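Local structure of peroxiredoxin 5 (Alvinella pompejana, 2XHF) at residues Thr120-Ser125 and Arg132-Ala137; Asp18-Val23 and Met138-Asn143. The protein is an antioxidant oxidoreductase of the peroxiredoxin family that probably reduces hydrogen peroxide and organic hydroperoxides. All coordinates share one frame; numbering follows the deposited sequence.

In the fold
Both interactions use strand 136-141 of the thioredoxin-like sheet. In interaction 1, 120-125 lines up with the approach to the strand; in interaction 2, 18-23 reaches the strand itself and the turn beyond it. The chain loop closed by the second encloses the first, and their centres lie about 18 Å apart. Both contacts are largely buried, but interaction 1 has an exposed side where an arginine and two waters finish the join. Its chemistry is chiefly polar, with paired backbone bonds and serine and threonine hydroxyls. Interaction 2 is smaller and more apolar: one backbone hydrogen bond beside an isoleucine set against methionine and isoleucine.

Interaction 1. Residues Thr120-Ser125 and Arg132-Ala137; sequences TELDSS and RSRRYA
R134 joins T120-S125 by backbone and side chain. Its N gives a hydrogen bond to T120 O, 2.8 Å long and nearly straight at 173°. L122 N returns a 2.8 Å bond to R132 O, so E121 and S133 form a non-hydrogen-bonded antiparallel pair, a single bridge. The R134 chain runs extended from CG to NE and lays one face of its guanidinium over L122 CA. Water 1 sits at the edge in the guanidinium plane, accepting from R134 NE at 2.7 Å and donating to E121 O at 2.6 Å; a second water links NH2, weakly, to D123 N. A long, flat, charged side chain suits this solvent-facing side, where water can share the bonding. L122 CD1 lies 3.6 Å from R134 NH1.

T120 serves two surroundings. With chi1 at 54°, its OG1 lies between the backbone N and carbonyl carbon, close to S133 OG and to T115 O, both at best weak partners. Its methyl CG2 meets the Y136 ring at CD2, 3.8 Å away, the two side chains crossing at about a right angle. S124 supplies a small buried acceptor: its OG takes R132 N at 2.9 Å and is also bonded to N130 O.

The R132 guanidinium leaves the contact: NE bonds N130 OD1, NH1 bonds V51 O, and NH2 forms a salt bridge with D87 of the second subunit. T120-S125 connects helix 113-118 to helix 125-128, while R132-A137 leads into strand 136-141, where S49 of strand 44-49 bonds Y136 N and Y136 packs on F114 and L118.

Interaction 2. Residues Asp18-Val23 and Met138-Asn143; sequences DIIPDV and MLIDDN
The flat carboxamide of N143 meets I20 through its oxygen, the two side chains crossing obliquely with OD1 3.7 Å from CD1 of I20. Its other end is held by H37, whose backbone O accepts from ND2, and F40 and R41 also touch this side chain. The backbone carbonyl of N143 carries the polar link: I20 N comes to its O at 2.9 Å, nearly along the C=O axis (174°). I19 CA adds a CA-H...O contact to the same oxygen at 3.4 Å. Both D142 and N143 have left-handed backbone conformations, consistent with a type I′ turn, and asparagine tolerates this well.

I20 brings the apolar half. Its chi1 of 67° sets CG1 between its own N and carbonyl carbon, 3.7 Å from N143 O. The other branch, CG2, beside the backbone N, faces I140 CD1 at 3.8 Å, the side chains crossing at about a right angle. M138 CE lies 4.3 Å from the same I20 methyl. A beta-branched residue suits this place because both arms lie by N143 O, while CG2 also reaches I140. An alanine here would probably leave a gap beside I140 CD1 and M138 CE and N143 OD1 without the methyl packed against it.

D18-V23 thus runs beside the start of strand 144-150, next to the turn from strand 136-141. D18 pairs by backbone with I145, and I20 also packs on I145 and I36, while its O accepts from H37 of helix 37-40. P21 rests on helix 113-118, and the backbone of M138 is hydrogen-bonded to L47 of strand 44-49.

Interaction 1. Residues Thr120-Ser125 and Arg132-Ala137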
ATOM      1  N   THR A 120       9.145  11.728 -13.158  1.00 22.77           N
ATOM      2  CA  THR A 120       9.969  10.779 -12.420  1.00 23.56           C
ATOM      3  C   THR A 120       9.301   9.407 -12.313  1.00 22.33           C
ATOM      4  O   THR A 120       9.566   8.638 -11.391  1.00 24.00           O
ATOM      5  CB  THR A 120      10.268  11.305 -11.002  1.00 22.16           C
ATOM      6  OG1 THR A 120       9.040  11.624 -10.346  1.00 26.61           O
ATOM      7  CG2 THR A 120      11.117  12.572 -11.068  1.00 27.78           C
ATOM      8  N   GLU A 121       8.420   9.107 -13.252  1.00 25.92           N
ATOM      9  CA  GLU A 121       7.795   7.797 -13.308  1.00 24.93           C
ATOM     10  C   GLU A 121       8.807   6.669 -13.526  1.00 21.63           C
ATOM     11  O   GLU A 121       9.726   6.763 -14.352  1.00 29.47           O
ATOM     12  CB  GLU A 121       6.743   7.774 -14.414  1.00 37.07           C
ATOM     13  CG  GLU A 121       5.368   7.387 -13.948  1.00 41.94           C
ATOM     14  CD  GLU A 121       4.377   7.313 -15.090  1.00 39.16           C
ATOM     15  OE1 GLU A 121       3.321   6.675 -14.922  1.00 43.19           O
ATOM     16  OE2 GLU A 121       4.655   7.910 -16.150  1.00 47.77           O
ATOM     17  N   LEU A 122       8.579   5.589 -12.792  1.00 21.01           N
ATOM     18  CA  LEU A 122       9.325   4.352 -12.893  1.00 25.29           C
ATOM     19  C   LEU A 122       8.448   3.357 -13.636  1.00 28.08           C
ATOM     20  O   LEU A 122       7.232   3.325 -13.428  1.00 27.18           O
ATOM     21  CB  LEU A 122       9.579   3.852 -11.478  1.00 30.62           C
ATOM     22  CG  LEU A 122      10.652   2.849 -11.127  1.00 33.32           C
ATOM     23  CD1 LEU A 122      12.028   3.308 -11.581  1.00 30.92           C
ATOM     24  CD2 LEU A 122      10.635   2.697  -9.632  1.00 27.63           C
ATOM     25  N   ASP A 123       9.062   2.550 -14.495  1.00 29.01           N
ATOM     26  CA  ASP A 123       8.372   1.480 -15.198  1.00 30.67           C
ATOM     27  C   ASP A 123       8.311   0.271 -14.261  1.00 24.12           C
ATOM     28  O   ASP A 123       9.132  -0.635 -14.368  1.00 34.52           O
ATOM     29  CB  ASP A 123       9.143   1.128 -16.473  1.00 32.53           C
ATOM     30  CG  ASP A 123       8.396   0.167 -17.372  1.00 38.06           C
ATOM     31  OD1 ASP A 123       7.318  -0.317 -16.974  1.00 38.46           O
ATOM     32  OD2 ASP A 123       8.904  -0.119 -18.481  1.00 42.32           O
ATOM     33  N   SER A 124       7.339   0.248 -13.355  1.00 20.51           N
ATOM     34  CA  SER A 124       7.322  -0.747 -12.278  1.00 18.91           C
ATOM     35  C   SER A 124       6.060  -1.605 -12.200  1.00 20.16           C
ATOM     36  O   SER A 124       5.852  -2.293 -11.216  1.00 19.56           O
ATOM     37  CB  SER A 124       7.545  -0.048 -10.935  1.00 18.64           C
ATOM     38  OG  SER A 124       6.570   0.952 -10.691  1.00 20.15           O
ATOM     39  N   SER A 125       5.204  -1.521 -13.210  1.00 21.46           N
ATOM     40  CA  SER A 125       3.904  -2.194 -13.192  1.00 20.16           C
ATOM     41  C   SER A 125       3.997  -3.696 -13.000  1.00 22.87           C
ATOM     42  O   SER A 125       3.159  -4.289 -12.327  1.00 21.37           O
ATOM     43  CB  SER A 125       3.151  -1.898 -14.485  1.00 32.73           C
ATOM     44  OG  SER A 125       2.597  -0.597 -14.428  1.00 42.60           O
ATOM     45  N   ARG A 132       5.580   3.646 -10.120  1.00 17.13           N
ATOM     46  CA  ARG A 132       5.930   4.344  -8.910  1.00 16.75           C
ATOM     47  C   ARG A 132       6.895   5.446  -9.287  1.00 19.81           C
ATOM     48  O   ARG A 132       7.128   5.710 -10.458  1.00 27.81           O
ATOM     49  CB  ARG A 132       6.558   3.374  -7.919  1.00 17.92           C
ATOM     50  CG  ARG A 132       5.641   2.192  -7.571  1.00 18.71           C
ATOM     51  CD  ARG A 132       4.362   2.651  -6.860  1.00 15.98           C
ATOM     52  NE  ARG A 132       3.529   1.520  -6.439  1.00 14.57           N
ATOM     53  CZ  ARG A 132       3.649   0.858  -5.293  1.00 14.99           C
ATOM     54  NH1 ARG A 132       4.524   1.245  -4.377  1.00 14.39           N
ATOM     55  NH2 ARG A 132       2.853  -0.164  -5.029  1.00 16.68           N
ATOM     56  N   SER A 133       7.443   6.108  -8.291  1.00 17.39           N
ATOM     57  CA  SER A 133       8.408   7.162  -8.547  1.00 18.13           C
ATOM     58  C   SER A 133       9.821   6.640  -8.464  1.00 17.17           C
ATOM     59  O   SER A 133      10.128   5.826  -7.597  1.00 18.05           O
ATOM     60  CB  SER A 133       8.268   8.247  -7.494  1.00 18.97           C
ATOM     61  OG  SER A 133       9.103   9.366  -7.780  1.00 22.54           O
ATOM     62  N   ARG A 134      10.686   7.175  -9.314  1.00 18.84           N
ATOM     63  CA  ARG A 134      12.119   7.042  -9.133  1.00 20.23           C
ATOM     64  C   ARG A 134      12.515   7.804  -7.895  1.00 17.42           C
ATOM     65  O   ARG A 134      11.779   8.685  -7.451  1.00 18.17           O
ATOM     66  CB  ARG A 134      12.876   7.650 -10.316  1.00 26.44           C
ATOM     67  CG  ARG A 134      12.591   6.980 -11.640  1.00 40.14           C
ATOM     68  CD  ARG A 134      13.469   7.514 -12.762  1.00 50.75           C
ATOM     69  NE  ARG A 134      12.899   7.167 -14.059  1.00 56.62           N
ATOM     70  CZ  ARG A 134      13.084   6.011 -14.694  1.00 61.84           C
ATOM     71  NH1 ARG A 134      13.850   5.057 -14.169  1.00 66.93           N
ATOM     72  NH2 ARG A 134      12.500   5.811 -15.868  1.00 67.51           N
ATOM     73  N   ARG A 135      13.694   7.500  -7.362  1.00 20.83           N
ATOM     74  CA  ARG A 135      14.200   8.151  -6.172  1.00 19.97           C
ATOM     75  C   ARG A 135      14.896   9.468  -6.506  1.00 19.90           C
ATOM     76  O   ARG A 135      15.762   9.526  -7.399  1.00 25.53           O
ATOM     77  CB  ARG A 135      15.163   7.226  -5.419  1.00 21.86           C
ATOM     78  CG  ARG A 135      14.515   5.974  -4.848  1.00 29.05           C
ATOM     79  CD  ARG A 135      15.474   5.224  -3.957  1.00 47.03           C
ATOM     80  NE  ARG A 135      16.341   4.352  -4.736  1.00 58.56           N
ATOM     81  CZ  ARG A 135      16.086   3.070  -4.995  1.00 68.86           C
ATOM     82  NH1 ARG A 135      14.988   2.490  -4.527  1.00 69.40           N
ATOM     83  NH2 ARG A 135      16.938   2.358  -5.721  1.00 79.64           N
ATOM     84  N   TYR A 136      14.498  10.517  -5.795  1.00 18.52           N
ATOM     85  CA  TYR A 136      15.168  11.807  -5.846  1.00 17.73           C
ATOM     86  C   TYR A 136      15.132  12.465  -4.470  1.00 16.83           C
ATOM     87  O   TYR A 136      14.396  12.056  -3.569  1.00 15.32           O
ATOM     88  CB  TYR A 136      14.531  12.729  -6.892  1.00 19.01           C
ATOM     89  CG  TYR A 136      13.055  12.950  -6.659  1.00 17.31           C
ATOM     90  CD1 TYR A 136      12.619  13.855  -5.712  1.00 18.50           C
ATOM     91  CD2 TYR A 136      12.101  12.230  -7.365  1.00 18.62           C
ATOM     92  CE1 TYR A 136      11.274  14.050  -5.474  1.00 16.58           C
ATOM     93  CE2 TYR A 136      10.744  12.415  -7.124  1.00 17.23           C
ATOM     94  CZ  TYR A 136      10.347  13.330  -6.184  1.00 17.69           C
ATOM     95  OH  TYR A 136       9.011  13.518  -5.949  1.00 16.98           O
ATOM     96  N   ALA A 137      15.931  13.505  -4.305  1.00 17.69           N
ATOM     97  CA  ALA A 137      15.871  14.363  -3.122  1.00 15.80           C
ATOM     98  C   ALA A 137      16.114  15.791  -3.595  1.00 16.23           C
ATOM     99  O   ALA A 137      17.066  16.049  -4.330  1.00 21.91           O
ATOM    100  CB  ALA A 137      16.897  13.954  -2.088  1.00 18.02           C
TER
HETATM  101  O   HOH W   1      11.113   8.799 -15.306  1.00 38.32           O
HETATM  102  O   HOH W   2      11.616   3.082 -15.595  1.00 32.55           O

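Interaction 2. Residues Asp18-Val23 and Met138-Asn143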
ATOM      1  N   ASP A  18      12.932  25.995 -11.042  1.00 27.87           N
ATOM      2  CA  ASP A  18      11.572  25.604 -11.393  1.00 25.60           C
ATOM      3  C   ASP A  18      10.657  25.611 -10.164  1.00 23.96           C
ATOM      4  O   ASP A  18      11.088  25.294  -9.050  1.00 25.10           O
ATOM      5  CB  ASP A  18      11.543  24.199 -12.001  1.00 33.16           C
ATOM      6  CG  ASP A  18      12.172  24.136 -13.383  1.00 32.92           C
ATOM      7  OD1 ASP A  18      12.466  25.200 -13.965  1.00 37.96           O
ATOM      8  OD2 ASP A  18      12.353  23.010 -13.889  1.00 38.10           O
ATOM      9  N   ILE A  19       9.396  25.972 -10.379  1.00 23.61           N
ATOM     10  CA  ILE A  19       8.352  25.809  -9.373  1.00 21.63           C
ATOM     11  C   ILE A  19       7.885  24.358  -9.445  1.00 18.96           C
ATOM     12  O   ILE A  19       7.602  23.844 -10.525  1.00 21.82           O
ATOM     13  CB  ILE A  19       7.185  26.813  -9.621  1.00 22.45           C
ATOM     14  CG1 ILE A  19       7.712  28.257  -9.574  1.00 21.79           C
ATOM     15  CG2 ILE A  19       6.086  26.616  -8.613  1.00 22.76           C
ATOM     16  CD1 ILE A  19       6.683  29.304  -9.831  1.00 30.48           C
ATOM     17  N   ILE A  20       7.819  23.675  -8.308  1.00 18.87           N
ATOM     18  CA  ILE A  20       7.350  22.280  -8.334  1.00 18.57           C
ATOM     19  C   ILE A  20       5.893  22.205  -8.806  1.00 16.41           C
ATOM     20  O   ILE A  20       5.124  23.158  -8.627  1.00 18.06           O
ATOM     21  CB  ILE A  20       7.508  21.566  -6.951  1.00 15.92           C
ATOM     22  CG1 ILE A  20       6.561  22.172  -5.888  1.00 15.66           C
ATOM     23  CG2 ILE A  20       8.979  21.603  -6.481  1.00 20.62           C
ATOM     24  CD1 ILE A  20       6.625  21.465  -4.525  1.00 16.19           C
ATOM     25  N   PRO A  21       5.502  21.068  -9.410  1.00 17.02           N
ATOM     26  CA  PRO A  21       4.112  20.918  -9.862  1.00 17.35           C
ATOM     27  C   PRO A  21       3.128  21.178  -8.736  1.00 15.02           C
ATOM     28  O   PRO A  21       3.305  20.699  -7.621  1.00 19.88           O
ATOM     29  CB  PRO A  21       4.044  19.452 -10.307  1.00 20.79           C
ATOM     30  CG  PRO A  21       5.438  19.130 -10.701  1.00 22.98           C
ATOM     31  CD  PRO A  21       6.313  19.882  -9.733  1.00 19.78           C
ATOM     32  N   ASP A  22       2.090  21.930  -9.072  1.00 16.40           N
ATOM     33  CA  ASP A  22       1.080  22.392  -8.149  1.00 18.33           C
ATOM     34  C   ASP A  22      -0.062  21.383  -8.220  1.00 20.97           C
ATOM     35  O   ASP A  22      -1.068  21.617  -8.873  1.00 26.01           O
ATOM     36  CB  ASP A  22       0.640  23.793  -8.631  1.00 28.35           C
ATOM     37  CG  ASP A  22      -0.234  24.546  -7.648  1.00 26.61           C
ATOM     38  OD1 ASP A  22      -0.447  24.097  -6.494  1.00 27.86           O
ATOM     39  OD2 ASP A  22      -0.690  25.652  -8.064  1.00 32.89           O
ATOM     40  N   VAL A  23       0.111  20.237  -7.574  1.00 18.75           N
ATOM     41  CA  VAL A  23      -0.920  19.204  -7.603  1.00 18.22           C
ATOM     42  C   VAL A  23      -1.308  18.781  -6.196  1.00 15.48           C
ATOM     43  O   VAL A  23      -0.579  19.028  -5.232  1.00 17.38           O
ATOM     44  CB  VAL A  23      -0.489  17.976  -8.405  1.00 27.30           C
ATOM     45  CG1 VAL A  23       0.149  18.371  -9.736  1.00 32.27           C
ATOM     46  CG2 VAL A  23       0.433  17.172  -7.613  1.00 32.58           C
ATOM     47  N   MET A 138      15.255  16.714  -3.172  1.00 17.48           N
ATOM     48  CA  MET A 138      15.351  18.090  -3.598  1.00 15.55           C
ATOM     49  C   MET A 138      15.274  19.017  -2.423  1.00 15.43           C
ATOM     50  O   MET A 138      14.566  18.750  -1.447  1.00 16.83           O
ATOM     51  CB  MET A 138      14.200  18.411  -4.552  1.00 19.77           C
ATOM     52  CG  MET A 138      14.290  17.621  -5.862  1.00 25.71           C
ATOM     53  SD  MET A 138      12.976  18.011  -7.028  1.00 32.73           S
ATOM     54  CE  MET A 138      11.720  18.416  -5.852  1.00 27.96           C
ATOM     55  N   LEU A 139      15.994  20.124  -2.540  1.00 15.32           N
ATOM     56  CA  LEU A 139      15.838  21.236  -1.629  1.00 15.70           C
ATOM     57  C   LEU A 139      14.836  22.200  -2.254  1.00 15.80           C
ATOM     58  O   LEU A 139      14.936  22.538  -3.437  1.00 15.77           O
ATOM     59  CB  LEU A 139      17.169  21.939  -1.426  1.00 16.57           C
ATOM     60  CG  LEU A 139      18.291  21.109  -0.834  1.00 16.43           C
ATOM     61  CD1 LEU A 139      19.498  22.028  -0.565  1.00 21.64           C
ATOM     62  CD2 LEU A 139      17.863  20.410   0.422  1.00 18.67           C
ATOM     63  N   ILE A 140      13.883  22.647  -1.447  1.00 16.67           N
ATOM     64  CA  ILE A 140      12.823  23.506  -1.905  1.00 15.26           C
ATOM     65  C   ILE A 140      12.867  24.808  -1.098  1.00 16.00           C
ATOM     66  O   ILE A 140      13.190  24.819   0.073  1.00 16.64           O
ATOM     67  CB  ILE A 140      11.461  22.844  -1.662  1.00 16.09           C
ATOM     68  CG1 ILE A 140      11.402  21.398  -2.193  1.00 24.96           C
ATOM     69  CG2 ILE A 140      10.331  23.701  -2.233  1.00 16.71           C
ATOM     70  CD1 ILE A 140      11.555  21.269  -3.648  1.00 26.43           C
ATOM     71  N   ASP A 141      12.538  25.914  -1.746  1.00 16.11           N
ATOM     72  CA  ASP A 141      12.417  27.215  -1.090  1.00 19.26           C
ATOM     73  C   ASP A 141      11.182  27.902  -1.666  1.00 15.50           C
ATOM     74  O   ASP A 141      11.174  28.273  -2.833  1.00 17.80           O
ATOM     75  CB  ASP A 141      13.687  28.035  -1.346  1.00 18.93           C
ATOM     76  CG  ASP A 141      13.693  29.384  -0.635  1.00 25.40           C
ATOM     77  OD1 ASP A 141      12.619  29.908  -0.291  1.00 28.43           O
ATOM     78  OD2 ASP A 141      14.814  29.903  -0.408  1.00 29.89           O
ATOM     79  N   ASP A 142      10.117  27.987  -0.874  1.00 16.25           N
ATOM     80  CA  ASP A 142       8.881  28.648  -1.325  1.00 17.46           C
ATOM     81  C   ASP A 142       8.436  28.038  -2.639  1.00 17.21           C
ATOM     82  O   ASP A 142       8.063  28.736  -3.573  1.00 17.09           O
ATOM     83  CB  ASP A 142       9.082  30.159  -1.490  1.00 18.37           C
ATOM     84  CG  ASP A 142       7.791  30.898  -1.782  1.00 22.04           C
ATOM     85  OD1 ASP A 142       6.732  30.476  -1.272  1.00 19.43           O
ATOM     86  OD2 ASP A 142       7.843  31.906  -2.535  1.00 22.99           O
ATOM     87  N   ASN A 143       8.461  26.715  -2.673  1.00 16.52           N
ATOM     88  CA  ASN A 143       8.014  25.900  -3.803  1.00 14.92           C
ATOM     89  C   ASN A 143       8.871  25.920  -5.053  1.00 16.81           C
ATOM     90  O   ASN A 143       8.512  25.311  -6.060  1.00 18.56           O
ATOM     91  CB  ASN A 143       6.536  26.146  -4.094  1.00 16.45           C
ATOM     92  CG  ASN A 143       5.691  25.656  -2.976  1.00 14.40           C
ATOM     93  OD1 ASN A 143       5.831  24.506  -2.576  1.00 15.91           O
ATOM     94  ND2 ASN A 143       4.832  26.514  -2.428  1.00 15.74           N
TER